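PDB 6FSK: DyP-type peroxidase, which binds heme b and, as a fungal dye-decolorizing peroxidase, probably uses hydrogen peroxide to oxidise dyes and also Mn(II). Local coordinates for residues 22-28 and 131-137; 29-34 and 163-167; 260-264 and 445-449; 424-429 and 440-444; 89-95 and 229-234. The protein carries 1 engineered substitution. All coordinates share one frame; numbering follows the deposited sequence.

Contact 1. Residues 22-28 and 131-137; sequences TYFFFDV and DIHGVIF
With CG of Phe26 set between its backbone N and carbonyl carbon (chi1 68°), the ring folds across the strand pair onto Gly134, while His133, its CG anti to its own carbonyl carbon (chi1 -68°), carries its imidazole to Val28. The segments are antiparallel neighbours in the large sheet of the DyP fold, within the dimeric alpha+beta barrel domain; strand 20-28 runs between 134-140 and 166-175. Phe24 and Ile136 form a hydrogen-bonded pair in both directions, Phe24 N to Ile136 O at 2.8 Å, and Phe26 N donates to Gly134 O. Beyond them the pairing slips into a classic beta bulge: His133 and Gly134 both face Phe26, whose O accepts from His133 N at 2.8 Å and from Gly134 N at 3.2 Å. Glycine suits the spot because Gly134 CA lies over one face of the Phe26 ring, 4.0 Å from its centroid, where a beta carbon would run into CZ. Ile136 CG1 touches CE2 of the same ring, on the sheet face that helix 144-156 covers. On the other face Val135 CG2 sits over the Phe25 ring and meets the Tyr23 ring at its edge. Tyr23 and Phe137 lie side by side with planes 27° apart, slid so far that the rings barely overlap and Tyr23 CE2 stands near the rim of the Phe137 face. Phe242 and Phe128 extend this aromatic cluster round Phe25. At the bulge end Asp27 OD1 hangs over the centre of the His133 imidazole, whose ND1 accepts the backbone N-H of Val28 at 3.0 Å.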
# COMPACT_ATOMS: atom_id res chain seq x y z
N THR A 22 0.57 7.31 14.18
CA THR A 22 -0.82 7.27 14.53
C THR A 22 -1.69 7.91 13.46
O THR A 22 -1.43 9.04 13.02
CB THR A 22 -1.06 7.91 15.88
OG1 THR A 22 -0.39 7.12 16.87
CG2 THR A 22 -2.52 7.99 16.20
N TYR A 23 -2.76 7.19 13.09
CA TYR A 23 -3.78 7.66 12.19
C TYR A 23 -5.04 8.00 13.00
O TYR A 23 -5.62 7.09 13.62
CB TYR A 23 -4.09 6.70 11.06
CG TYR A 23 -2.99 6.44 10.09
CD1 TYR A 23 -2.04 5.48 10.34
CD2 TYR A 23 -2.93 7.18 8.87
CE1 TYR A 23 -1.00 5.22 9.43
CE2 TYR A 23 -1.91 6.97 7.98
CZ TYR A 23 -0.95 5.98 8.25
OH TYR A 23 0.06 5.79 7.27
N PHE A 24 -5.38 9.28 13.02
CA PHE A 24 -6.51 9.79 13.78
C PHE A 24 -7.67 10.11 12.80
O PHE A 24 -7.63 11.08 12.00
CB PHE A 24 -6.09 11.02 14.57
CG PHE A 24 -7.17 11.68 15.37
CD1 PHE A 24 -7.43 11.15 16.65
CD2 PHE A 24 -7.93 12.75 14.87
CE1 PHE A 24 -8.44 11.76 17.44
CE2 PHE A 24 -8.96 13.36 15.67
CZ PHE A 24 -9.18 12.83 16.92
N PHE A 25 -8.72 9.28 12.84
CA PHE A 25 -9.85 9.40 11.93
C PHE A 25 -10.98 10.21 12.58
O PHE A 25 -11.34 9.95 13.72
CB PHE A 25 -10.37 8.02 11.52
CG PHE A 25 -9.33 7.17 10.86
CD1 PHE A 25 -9.12 7.32 9.51
CD2 PHE A 25 -8.61 6.21 11.52
CE1 PHE A 25 -8.16 6.52 8.84
CE2 PHE A 25 -7.64 5.44 10.85
CZ PHE A 25 -7.42 5.62 9.53
N PHE A 26 -11.47 11.23 11.88
CA PHE A 26 -12.37 12.19 12.48
C PHE A 26 -13.55 12.47 11.61
O PHE A 26 -13.60 12.23 10.35
CB PHE A 26 -11.61 13.47 12.82
CG PHE A 26 -11.14 14.25 11.60
CD1 PHE A 26 -11.92 15.20 11.02
CD2 PHE A 26 -9.88 14.07 11.11
CE1 PHE A 26 -11.46 15.92 9.94
CE2 PHE A 26 -9.42 14.75 10.03
CZ PHE A 26 -10.21 15.68 9.44
N ASP A 27 -14.59 13.04 12.27
CA ASP A 27 -15.73 13.67 11.62
C ASP A 27 -15.69 15.16 11.99
O ASP A 27 -15.17 15.55 13.03
CB ASP A 27 -17.05 13.15 12.06
CG ASP A 27 -17.32 11.79 11.63
OD1 ASP A 27 -16.89 11.36 10.49
OD2 ASP A 27 -17.99 11.05 12.43
N VAL A 28 -16.10 15.98 11.01
CA VAL A 28 -16.27 17.43 11.18
C VAL A 28 -17.62 17.64 11.79
O VAL A 28 -18.62 17.23 11.21
CB VAL A 28 -16.20 18.17 9.82
CG1 VAL A 28 -16.40 19.69 10.07
CG2 VAL A 28 -14.80 17.98 9.20
N ASP A 131 -19.34 6.91 9.02
CA ASP A 131 -18.82 7.89 8.09
C ASP A 131 -17.59 8.55 8.73
O ASP A 131 -17.58 9.04 9.87
CB ASP A 131 -19.85 9.03 7.86
CG ASP A 131 -21.06 8.64 6.98
OD1 ASP A 131 -21.25 7.51 6.58
OD2 ASP A 131 -21.86 9.60 6.72
N ILE A 132 -16.51 8.54 7.95
CA ILE A 132 -15.25 9.19 8.34
C ILE A 132 -15.04 10.32 7.35
O ILE A 132 -15.10 10.09 6.14
CB ILE A 132 -14.06 8.20 8.30
CG1 ILE A 132 -14.30 7.16 9.39
CG2 ILE A 132 -12.76 8.95 8.43
CD1 ILE A 132 -13.36 5.98 9.33
N HIS A 133 -14.75 11.52 7.85
CA HIS A 133 -14.56 12.73 6.99
C HIS A 133 -13.09 13.02 6.64
O HIS A 133 -12.85 13.63 5.61
CB HIS A 133 -15.17 13.93 7.69
CG HIS A 133 -16.65 13.87 7.78
ND1 HIS A 133 -17.36 14.65 8.67
CD2 HIS A 133 -17.55 13.06 7.19
CE1 HIS A 133 -18.64 14.37 8.54
NE2 HIS A 133 -18.79 13.42 7.65
N GLY A 134 -12.16 12.59 7.47
CA GLY A 134 -10.76 12.79 7.24
C GLY A 134 -9.90 12.01 8.17
O GLY A 134 -10.40 11.36 9.10
N VAL A 135 -8.61 12.09 7.94
CA VAL A 135 -7.59 11.55 8.79
C VAL A 135 -6.48 12.55 8.99
O VAL A 135 -6.04 13.17 8.02
CB VAL A 135 -7.07 10.18 8.24
CG1 VAL A 135 -6.44 10.24 6.83
CG2 VAL A 135 -6.10 9.49 9.19
N ILE A 136 -6.07 12.72 10.20
CA ILE A 136 -4.87 13.43 10.59
C ILE A 136 -3.88 12.33 11.00
O ILE A 136 -4.23 11.49 11.83
CB ILE A 136 -5.09 14.44 11.75
CG1 ILE A 136 -5.90 15.61 11.22
CG2 ILE A 136 -3.76 14.90 12.32
CD1 ILE A 136 -6.61 16.31 12.33
N PHE A 137 -2.67 12.33 10.44
CA PHE A 137 -1.71 11.32 10.82
C PHE A 137 -0.35 11.89 11.16
O PHE A 137 0.05 12.90 10.60
CB PHE A 137 -1.63 10.16 9.87
CG PHE A 137 -1.34 10.56 8.44
CD1 PHE A 137 -2.39 11.00 7.65
CD2 PHE A 137 -0.06 10.29 7.85
CE1 PHE A 137 -2.17 11.28 6.28
CE2 PHE A 137 0.13 10.56 6.49
CZ PHE A 137 -0.90 11.03 5.74

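Contact 2. Residues 29-34 and 163-167; sequences TNVDQF and HASIS
Where the chain of Thr29 and Asn30 passes Ser165 and Ile166, one carbonyl takes two backbone donors: Thr29 N meets Ser165 O at 2.9 Å from above the carbonyl plane, and Asn30 N adds a weak bond of 3.5 Å to that same Ser165 O. Gln33 leans toward the other segment, its chain extended, so that CG rests 3.9 Å from Ser165 CB and NE2 comes 2.9 Å from His163 O. A water stands between Gln33 OE1 and Ala164 O, although its approach to OE1 is too short to be trusted. Replacing Gln33 by an alanine would probably open a gap beside Ser165 CB and take away the amide that lies next to His163 O. Phe34, with CG anti to the backbone N (chi1 177°), turns its ring inward; CD1 packs against Ile166 CG2 at 3.4 Å, while Ser165 OG lies at the ring edge. Phe157 and Phe26 join this buried side. Asn30 OD1 accepts from Gln33 N at 3.0 Å, the N-cap bond that starts helix 31-41 as the chain leaves sheet strand 20-28 beside the edge strand 166-175, a strand-to-helix connection of this alpha+beta domain.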
# COMPACT_ATOMS: atom_id res chain seq x y z
N THR A 29 -17.66 18.31 12.96
CA THR A 29 -18.93 18.57 13.65
C THR A 29 -19.44 20.03 13.51
O THR A 29 -20.65 20.26 13.65
CB THR A 29 -18.87 18.17 15.14
OG1 THR A 29 -17.80 18.83 15.78
CG2 THR A 29 -18.64 16.66 15.30
N ASN A 30 -18.54 20.99 13.25
CA ASN A 30 -18.91 22.39 13.05
C ASN A 30 -17.98 22.87 11.90
O ASN A 30 -16.80 23.05 12.09
CB ASN A 30 -18.65 23.08 14.36
CG ASN A 30 -18.89 24.56 14.31
OD1 ASN A 30 -18.80 25.22 13.23
ND2 ASN A 30 -19.15 25.09 15.47
N VAL A 31 -18.58 23.01 10.74
CA VAL A 31 -17.85 23.29 9.49
C VAL A 31 -17.15 24.62 9.62
O VAL A 31 -15.98 24.79 9.31
CB VAL A 31 -18.78 23.31 8.32
CG1 VAL A 31 -18.12 23.91 7.04
CG2 VAL A 31 -19.42 21.93 8.08
N ASP A 32 -17.87 25.69 10.00
CA ASP A 32 -17.17 26.98 9.92
C ASP A 32 -16.12 27.10 11.02
O ASP A 32 -15.10 27.74 10.85
CB ASP A 32 -18.16 28.19 9.92
CG ASP A 32 -19.11 28.21 8.71
OD1 ASP A 32 -18.76 27.88 7.54
OD2 ASP A 32 -20.28 28.62 8.94
N GLN A 33 -16.30 26.46 12.18
CA GLN A 33 -15.29 26.48 13.17
C GLN A 33 -14.06 25.62 12.73
O GLN A 33 -12.94 25.94 13.04
CB GLN A 33 -15.82 25.88 14.42
CG GLN A 33 -14.86 26.03 15.56
CD GLN A 33 -15.47 25.51 16.85
OE1 GLN A 33 -16.40 24.67 16.83
NE2 GLN A 33 -14.98 26.01 17.96
N PHE A 34 -14.38 24.53 12.05
CA PHE A 34 -13.33 23.67 11.51
C PHE A 34 -12.44 24.46 10.59
O PHE A 34 -11.18 24.41 10.69
CB PHE A 34 -13.91 22.46 10.76
CG PHE A 34 -12.85 21.59 10.12
CD1 PHE A 34 -12.14 20.71 10.88
CD2 PHE A 34 -12.54 21.70 8.77
CE1 PHE A 34 -11.12 19.94 10.32
CE2 PHE A 34 -11.61 20.88 8.18
CZ PHE A 34 -10.89 20.01 8.97
N HIS A 163 -16.28 22.90 22.69
CA HIS A 163 -16.06 23.72 21.52
C HIS A 163 -15.31 22.96 20.44
O HIS A 163 -14.72 23.56 19.58
CB HIS A 163 -15.30 25.05 21.88
CG HIS A 163 -13.93 24.90 22.42
ND1 HIS A 163 -13.68 24.82 23.77
CD2 HIS A 163 -12.74 24.81 21.82
CE1 HIS A 163 -12.39 24.67 23.98
NE2 HIS A 163 -11.80 24.62 22.80
N ALA A 164 -15.40 21.64 20.47
CA ALA A 164 -14.71 20.88 19.41
C ALA A 164 -15.27 21.22 18.05
O ALA A 164 -16.49 21.26 17.88
CB ALA A 164 -14.93 19.39 19.68
N SER A 165 -14.39 21.18 17.04
CA SER A 165 -14.91 21.21 15.69
C SER A 165 -14.81 19.90 14.93
O SER A 165 -15.32 19.78 13.85
CB SER A 165 -14.20 22.28 14.87
OG SER A 165 -12.83 22.02 14.81
N ILE A 166 -14.14 18.93 15.56
CA ILE A 166 -14.16 17.57 15.00
C ILE A 166 -14.39 16.60 16.16
O ILE A 166 -14.12 16.93 17.33
CB ILE A 166 -12.82 17.23 14.31
CG1 ILE A 166 -11.60 17.11 15.27
CG2 ILE A 166 -12.54 18.20 13.14
CD1 ILE A 166 -10.24 16.92 14.68
N SER A 167 -14.69 15.35 15.79
CA SER A 167 -14.72 14.30 16.80
C SER A 167 -13.99 13.08 16.31
O SER A 167 -13.94 12.85 15.09
CB SER A 167 -16.17 14.05 16.99
OG SER A 167 -16.58 12.75 17.06
O HOH W 1 -18.10 23.85 18.34

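Contact 3. Residues 260-264 and 445-449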
# COMPACT_ATOMS: atom_id res chain seq x y z
N PRO A 260 5.40 -28.07 1.55
CA PRO A 260 6.75 -27.84 1.05
C PRO A 260 6.84 -28.22 -0.42
O PRO A 260 6.25 -29.27 -0.86
CB PRO A 260 7.63 -28.79 1.86
CG PRO A 260 6.70 -29.88 2.28
CD PRO A 260 5.36 -29.15 2.56
N ILE A 261 7.57 -27.44 -1.19
CA ILE A 261 7.78 -27.78 -2.61
C ILE A 261 8.66 -29.01 -2.65
O ILE A 261 9.73 -28.98 -2.04
CB ILE A 261 8.36 -26.62 -3.40
CG1 ILE A 261 7.25 -25.58 -3.56
CG2 ILE A 261 8.88 -27.10 -4.78
CD1 ILE A 261 7.82 -24.27 -3.86
N VAL A 262 8.21 -30.04 -3.35
CA VAL A 262 8.95 -31.29 -3.47
C VAL A 262 9.76 -31.15 -4.73
O VAL A 262 9.22 -30.94 -5.87
CB VAL A 262 7.98 -32.48 -3.47
CG1 VAL A 262 8.78 -33.75 -3.74
CG2 VAL A 262 7.25 -32.55 -2.13
N LEU A 263 11.07 -30.99 -4.51
CA LEU A 263 12.01 -30.71 -5.62
C LEU A 263 13.27 -31.55 -5.20
O LEU A 263 13.63 -31.60 -4.03
CB LEU A 263 12.29 -29.20 -5.68
CG LEU A 263 12.66 -28.49 -6.93
CD1 LEU A 263 12.43 -27.00 -6.78
CD2 LEU A 263 14.13 -28.75 -7.11
N PRO A 264 13.87 -32.29 -6.16
CA PRO A 264 15.04 -33.10 -5.81
C PRO A 264 16.06 -32.29 -5.06
O PRO A 264 16.52 -31.20 -5.48
CB PRO A 264 15.58 -33.53 -7.19
CG PRO A 264 14.34 -33.56 -8.09
CD PRO A 264 13.57 -32.34 -7.60
N THR A 445 3.42 -22.84 -8.43
CA THR A 445 4.38 -22.75 -7.35
C THR A 445 5.48 -23.85 -7.40
O THR A 445 6.55 -23.58 -6.92
CB THR A 445 3.71 -22.68 -5.97
OG1 THR A 445 3.03 -23.89 -5.65
CG2 THR A 445 2.76 -21.44 -5.86
N ASN A 446 5.24 -25.05 -7.93
CA ASN A 446 6.28 -26.06 -8.03
C ASN A 446 6.97 -25.86 -9.41
O ASN A 446 6.30 -25.99 -10.45
CB ASN A 446 5.73 -27.44 -7.97
CG ASN A 446 6.86 -28.48 -7.99
OD1 ASN A 446 7.77 -28.46 -8.81
ND2 ASN A 446 6.88 -29.29 -6.95
N PRO A 447 8.24 -25.50 -9.45
CA PRO A 447 8.91 -25.22 -10.73
C PRO A 447 8.90 -26.39 -11.68
O PRO A 447 8.96 -26.20 -12.91
CB PRO A 447 10.36 -24.90 -10.34
CG PRO A 447 10.36 -24.78 -8.88
CD PRO A 447 9.11 -25.24 -8.30
N ASN A 448 8.84 -27.59 -11.15
CA ASN A 448 8.83 -28.78 -12.03
C ASN A 448 7.47 -29.21 -12.51
O ASN A 448 7.37 -30.04 -13.42
CB ASN A 448 9.53 -29.97 -11.34
CG ASN A 448 11.01 -29.80 -11.26
OD1 ASN A 448 11.60 -29.17 -12.13
ND2 ASN A 448 11.63 -30.35 -10.21
N ASP A 449 6.39 -28.70 -11.92
CA ASP A 449 5.03 -29.15 -12.26
C ASP A 449 4.11 -27.89 -12.20
O ASP A 449 3.33 -27.73 -11.26
CB ASP A 449 4.70 -30.18 -11.19
CG ASP A 449 3.37 -30.85 -11.36
OD1 ASP A 449 2.85 -30.87 -12.50
OD2 ASP A 449 2.83 -31.30 -10.28
O HOH W 2 5.39 -29.57 -4.21
O HOH W 3 9.84 -31.83 -8.40
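Ile261 and Leu263 press their branches against Pro447, and this apolar strip is the close part of the contact. CD1 of Leu263 reaches Pro447 CG at 3.7 Å, the two side chains crossing at about a right angle, and Ile261 CG2 lies against Pro447 CD. Ile261 also sends CD1 to within 3.4 Å of Thr445 O. Between these apolar pieces and the open side stands Asn446. Its CG is anti to the backbone N (chi1 -176°), which carries the amide across to the opposite loop, where ND2 donates to Val262 O at 3.1 Å along a fairly straight path (161° at the hydrogen). The other end of the amide faces its own chain: OD1 accepts from Asn448 N at 2.7 Å, in the carbonyl plane, an Asx turn set within the type I turn from Asn446 to Asp449. With both ends of the amide engaged, its rotation is fixed. The outer side is looser and wet. One water accepts from Val262 N and Asn446 ND2; another donates to Val262 O and accepts from Asn448 ND2, bridging a pair that does not meet directly. Asn448 ND2 also brushes Pro264 CD at 3.8 Å and Leu263 CG. The contact thus joins the loop between helices 249-258 and 268-280 to the loop linking strands 441-443 and 453-455, with Leu274 and Leu275 of helix 268-280 touching Ile261 and Thr445.

Contact 4. Residues 424-429 and 440-444; sequences VPGFDA and RQISG
Arg440 lays its aliphatic stem across the ring of Phe427: CG sits almost exactly over the centre of one face, 3.6 Å from the centroid, a CH-pi contact in which the two side chains cross at about a right angle. A bend at chi3 (-56°) then turns the guanidinium away from stacking, its plane 72° from that of the ring. Arg440 NH2 donates to a water that in turn donates to Ala429 O at 2.7 Å; Gly432 O and, at long range, Asp460 are weak further partners of the guanidinium. Phe427 N gives a 2.9 Å bond to Gln441 O, the oxygen that also lies at the edge of the Phe427 ring. Ile442 CD1 touches Phe427 O at 3.5 Å and comes near Ala429 CB. At the far end Ser443, its OG between the backbone N and the carbonyl carbon, turns the hydroxyl back to donate to Val424 O at 2.7 Å, while Ser443 N donates to Pro425 O at 3.0 Å. Gly426 passes 4.4 Å from Ile442 between CA atoms; a beta carbon there would strike Gln441 O, and the backbone angles of Gly426 by themselves call for glycine. The loop 424-429 is thereby held across strand 441-443 by a single backbone bridge at Gly426 and Ile442, flanked by hydrogen bonds. Asp428 points away from the strand, and its OD2 accepts from ND1 of His329, the axial iron ligand; the bonds on neighbouring residues probably steady the backbone from which it reaches the histidine, a pairing likely to make that ligand more electron-donating.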
# COMPACT_ATOMS: atom_id res chain seq x y z
N VAL A 424 -3.76 -21.15 -15.76
CA VAL A 424 -4.65 -20.41 -14.90
C VAL A 424 -3.79 -20.02 -13.66
O VAL A 424 -3.60 -20.83 -12.78
CB VAL A 424 -5.93 -21.20 -14.45
CG1 VAL A 424 -6.81 -20.26 -13.61
CG2 VAL A 424 -6.70 -21.67 -15.70
N PRO A 425 -3.21 -18.79 -13.68
CA PRO A 425 -2.29 -18.46 -12.61
C PRO A 425 -2.87 -18.61 -11.21
O PRO A 425 -2.18 -19.03 -10.30
CB PRO A 425 -1.98 -16.98 -12.87
CG PRO A 425 -1.94 -16.98 -14.40
CD PRO A 425 -3.19 -17.75 -14.73
N GLY A 426 -4.14 -18.28 -11.06
CA GLY A 426 -4.79 -18.22 -9.78
C GLY A 426 -4.66 -16.90 -9.08
O GLY A 426 -4.36 -15.86 -9.70
N PHE A 427 -5.06 -16.92 -7.84
CA PHE A 427 -5.09 -15.74 -7.01
C PHE A 427 -3.69 -15.34 -6.50
O PHE A 427 -2.83 -16.19 -6.22
CB PHE A 427 -6.03 -15.92 -5.76
CG PHE A 427 -7.48 -15.91 -6.12
CD1 PHE A 427 -8.05 -17.01 -6.70
CD2 PHE A 427 -8.24 -14.79 -5.97
CE1 PHE A 427 -9.39 -17.02 -7.08
CE2 PHE A 427 -9.58 -14.78 -6.36
CZ PHE A 427 -10.14 -15.91 -6.91
N ASP A 428 -3.53 -14.03 -6.29
CA ASP A 428 -2.47 -13.52 -5.45
C ASP A 428 -2.76 -14.10 -4.06
O ASP A 428 -3.87 -13.93 -3.52
CB ASP A 428 -2.57 -12.02 -5.43
CG ASP A 428 -1.57 -11.37 -4.56
OD1 ASP A 428 -1.35 -11.79 -3.37
OD2 ASP A 428 -0.97 -10.32 -5.00
N ALA A 429 -1.83 -14.90 -3.52
CA ALA A 429 -2.12 -15.59 -2.27
C ALA A 429 -1.89 -14.75 -1.06
O ALA A 429 -2.21 -15.14 0.06
CB ALA A 429 -1.28 -16.88 -2.19
N ARG A 440 -10.13 -20.25 -3.18
CA ARG A 440 -9.02 -19.71 -3.97
C ARG A 440 -7.89 -20.72 -4.17
O ARG A 440 -7.61 -21.56 -3.28
CB ARG A 440 -8.47 -18.49 -3.26
CG ARG A 440 -9.40 -17.32 -3.21
CD ARG A 440 -8.88 -16.07 -2.48
NE ARG A 440 -8.54 -16.49 -1.14
CZ ARG A 440 -7.34 -16.39 -0.60
NH1 ARG A 440 -6.39 -15.62 -1.12
NH2 ARG A 440 -7.12 -17.02 0.54
N GLN A 441 -7.26 -20.69 -5.32
CA GLN A 441 -6.15 -21.59 -5.70
C GLN A 441 -5.05 -20.72 -6.30
O GLN A 441 -5.31 -19.59 -6.81
CB GLN A 441 -6.65 -22.55 -6.82
CG GLN A 441 -7.46 -23.61 -6.17
CD GLN A 441 -8.26 -24.66 -6.95
OE1 GLN A 441 -7.97 -25.10 -8.09
NE2 GLN A 441 -9.21 -25.17 -6.24
N ILE A 442 -3.83 -21.26 -6.25
CA ILE A 442 -2.66 -20.71 -6.84
C ILE A 442 -1.90 -21.78 -7.58
O ILE A 442 -1.64 -22.84 -7.00
CB ILE A 442 -1.80 -19.86 -5.90
CG1 ILE A 442 -0.65 -19.25 -6.69
CG2 ILE A 442 -1.31 -20.66 -4.70
CD1 ILE A 442 0.10 -18.16 -5.94
N SER A 443 -1.58 -21.57 -8.86
CA SER A 443 -0.81 -22.56 -9.64
C SER A 443 0.60 -22.08 -9.83
O SER A 443 0.94 -20.92 -9.53
CB SER A 443 -1.50 -22.76 -11.01
OG SER A 443 -1.25 -21.69 -11.87
N GLY A 444 1.44 -22.93 -10.39
CA GLY A 444 2.76 -22.55 -10.79
C GLY A 444 3.79 -22.52 -9.68
O GLY A 444 4.95 -22.19 -9.94
O HOH W 4 -4.54 -15.72 1.22

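Contact 5. Residues 89-95 and 229-234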
# COMPACT_ATOMS: atom_id res chain seq x y z
N ILE A 89 -17.35 21.34 -0.31
CA ILE A 89 -16.43 21.31 -1.43
C ILE A 89 -16.96 20.25 -2.35
O ILE A 89 -16.79 19.03 -2.12
CB ILE A 89 -15.00 21.02 -0.94
CG1 ILE A 89 -14.52 22.09 0.02
CG2 ILE A 89 -14.02 20.92 -2.11
CD1 ILE A 89 -13.34 21.71 0.92
N THR A 90 -17.64 20.65 -3.39
CA THR A 90 -18.44 19.71 -4.18
C THR A 90 -17.91 19.41 -5.58
O THR A 90 -18.55 18.66 -6.28
CB THR A 90 -19.90 20.23 -4.31
OG1 THR A 90 -19.86 21.50 -4.97
CG2 THR A 90 -20.50 20.43 -2.94
N ASP A 91 -16.72 19.91 -5.92
CA ASP A 91 -16.12 19.63 -7.21
C ASP A 91 -15.88 18.14 -7.37
O ASP A 91 -15.33 17.50 -6.46
CB ASP A 91 -14.79 20.30 -7.33
CG ASP A 91 -14.82 21.75 -6.96
OD1 ASP A 91 -15.31 22.53 -7.79
OD2 ASP A 91 -14.47 22.07 -5.79
N ASP A 92 -16.25 17.61 -8.52
CA ASP A 92 -16.01 16.19 -8.84
C ASP A 92 -14.50 16.01 -9.04
O ASP A 92 -13.87 16.75 -9.78
CB ASP A 92 -16.89 15.82 -10.05
CG ASP A 92 -16.84 14.39 -10.44
OD1 ASP A 92 -15.98 13.67 -9.98
OD2 ASP A 92 -17.71 13.93 -11.24
N LEU A 93 -13.90 15.03 -8.34
CA LEU A 93 -12.44 14.77 -8.54
C LEU A 93 -12.15 13.68 -9.55
O LEU A 93 -10.96 13.26 -9.69
CB LEU A 93 -11.79 14.50 -7.18
CG LEU A 93 -11.74 15.55 -6.08
CD1 LEU A 93 -10.95 15.13 -4.87
CD2 LEU A 93 -11.23 16.90 -6.66
N SER A 94 -13.16 13.17 -10.26
CA SER A 94 -12.99 12.19 -11.34
C SER A 94 -12.31 10.89 -10.85
O SER A 94 -11.36 10.42 -11.45
CB SER A 94 -12.16 12.89 -12.44
OG SER A 94 -12.43 12.23 -13.64
N ASP A 95 -12.77 10.39 -9.70
CA ASP A 95 -12.35 9.05 -9.27
C ASP A 95 -13.56 8.36 -8.66
O ASP A 95 -14.11 8.78 -7.60
CB ASP A 95 -11.24 9.15 -8.30
CG ASP A 95 -10.67 7.82 -7.97
OD1 ASP A 95 -11.15 7.08 -7.09
OD2 ASP A 95 -9.70 7.46 -8.68
N ALA A 229 -10.53 17.71 -16.31
CA ALA A 229 -11.74 17.47 -15.60
C ALA A 229 -11.66 17.86 -14.13
O ALA A 229 -12.71 17.96 -13.47
CB ALA A 229 -12.15 16.00 -15.71
N ARG A 230 -10.47 18.11 -13.58
CA ARG A 230 -10.34 18.29 -12.18
C ARG A 230 -10.23 19.79 -11.83
O ARG A 230 -9.70 20.59 -12.63
CB ARG A 230 -9.05 17.53 -11.75
CG ARG A 230 -9.35 16.02 -11.71
CD ARG A 230 -8.12 15.22 -11.34
NE ARG A 230 -8.53 13.86 -11.04
CZ ARG A 230 -7.74 12.77 -10.93
NH1 ARG A 230 -6.42 12.89 -11.11
NH2 ARG A 230 -8.30 11.60 -10.59
N PRO A 231 -10.66 20.18 -10.63
CA PRO A 231 -10.58 21.58 -10.24
C PRO A 231 -9.24 22.04 -9.93
O PRO A 231 -8.38 21.23 -9.56
CB PRO A 231 -11.51 21.62 -9.00
CG PRO A 231 -11.23 20.27 -8.36
CD PRO A 231 -11.21 19.35 -9.53
N ASP A 232 -8.97 23.33 -10.14
CA ASP A 232 -7.64 23.85 -9.89
C ASP A 232 -7.12 23.54 -8.48
O ASP A 232 -5.93 23.32 -8.27
CB ASP A 232 -7.62 25.38 -10.12
CG ASP A 232 -7.55 25.73 -11.61
OD1 ASP A 232 -7.29 24.83 -12.44
OD2 ASP A 232 -7.74 26.92 -11.93
N TRP A 233 -7.97 23.52 -7.46
CA TRP A 233 -7.50 23.30 -6.13
C TRP A 233 -6.89 21.89 -5.93
O TRP A 233 -6.09 21.69 -4.99
CB TRP A 233 -8.62 23.57 -5.07
CG TRP A 233 -9.75 22.62 -4.96
CD1 TRP A 233 -11.01 22.79 -5.42
CD2 TRP A 233 -9.76 21.35 -4.30
NE1 TRP A 233 -11.79 21.71 -5.12
CE2 TRP A 233 -11.04 20.83 -4.41
CE3 TRP A 233 -8.81 20.64 -3.59
CZ2 TRP A 233 -11.38 19.59 -3.87
CZ3 TRP A 233 -9.16 19.46 -3.04
CH2 TRP A 233 -10.43 18.93 -3.21
N ALA A 234 -7.27 20.97 -6.80
CA ALA A 234 -6.81 19.57 -6.72
C ALA A 234 -5.38 19.44 -7.19
O ALA A 234 -4.71 18.43 -6.89
CB ALA A 234 -7.72 18.65 -7.49
O HOH W 5 -14.28 18.94 -11.24
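Leu93 fills the middle of the contact with CD2, which touches Pro231 CG at 3.8 Å, Trp233 CZ2 at 3.9 Å and Ala234 CB at 4.0 Å. Here two loops of the DyP fold meet, one leading into helix 96-100 and the other, ending in a 3-10 turn at 232-234, leading toward strand 238-247. Phe471 and Phe239 of the large sheet also touch Leu93. Trp233, with CG between its backbone N and carbonyl carbon (chi1 71°), brings its indole over Pro231, whose CG lies near the rim of one face; Ile89 CG2 closes on Trp233 CZ2 at 3.4 Å. Farther out the same indole turns polar: Trp233 NE1 donates to Asp91 OD2 at 2.8 Å, the oxygen lying in the ring plane while the N-H comes from above the carboxylate plane. A phenylalanine in place of Trp233 would probably leave the Asp91 carboxylate without its N-H mate and open a gap beside Ile89. Asp92 OD1 accepts from Ser94 N in an Asx turn, and a water donates to both Asp92 O and Ala229 O at the outer edge. Arg230 stretches from CG to NE along the loop, its NH1 paired with Asp224 outside the contact. Leu93 O accepts from Arg230 NE at 2.8 Å and, weakly, from Arg230 NH2 at 3.3 Å.

Overall arrangement
Contacts 1 and 2 adjoin, their centres about 13 Å apart: strand 20-28 runs straight on toward helix 31-41, and strand 166-175 lies beside it in the same large sheet, so Asp27 and Ser167 meet. Contact 5, its centre about 21 Å from that of contact 1, interleaves with both along the chain and ties the N-terminal barrel domain to the C-terminal family region. Contacts 3 and 4 lie across the centre of the chain from contacts 1 and 2; contact 4 is nested inside the loop closed by contact 3, and residues 440-449 run through both. Contact 4 lies on the proximal side of the heme, where Asp428 bonds the axial His329, whereas contacts 1 and 2 lie on the large sheet and contact 5 joins two loops near it.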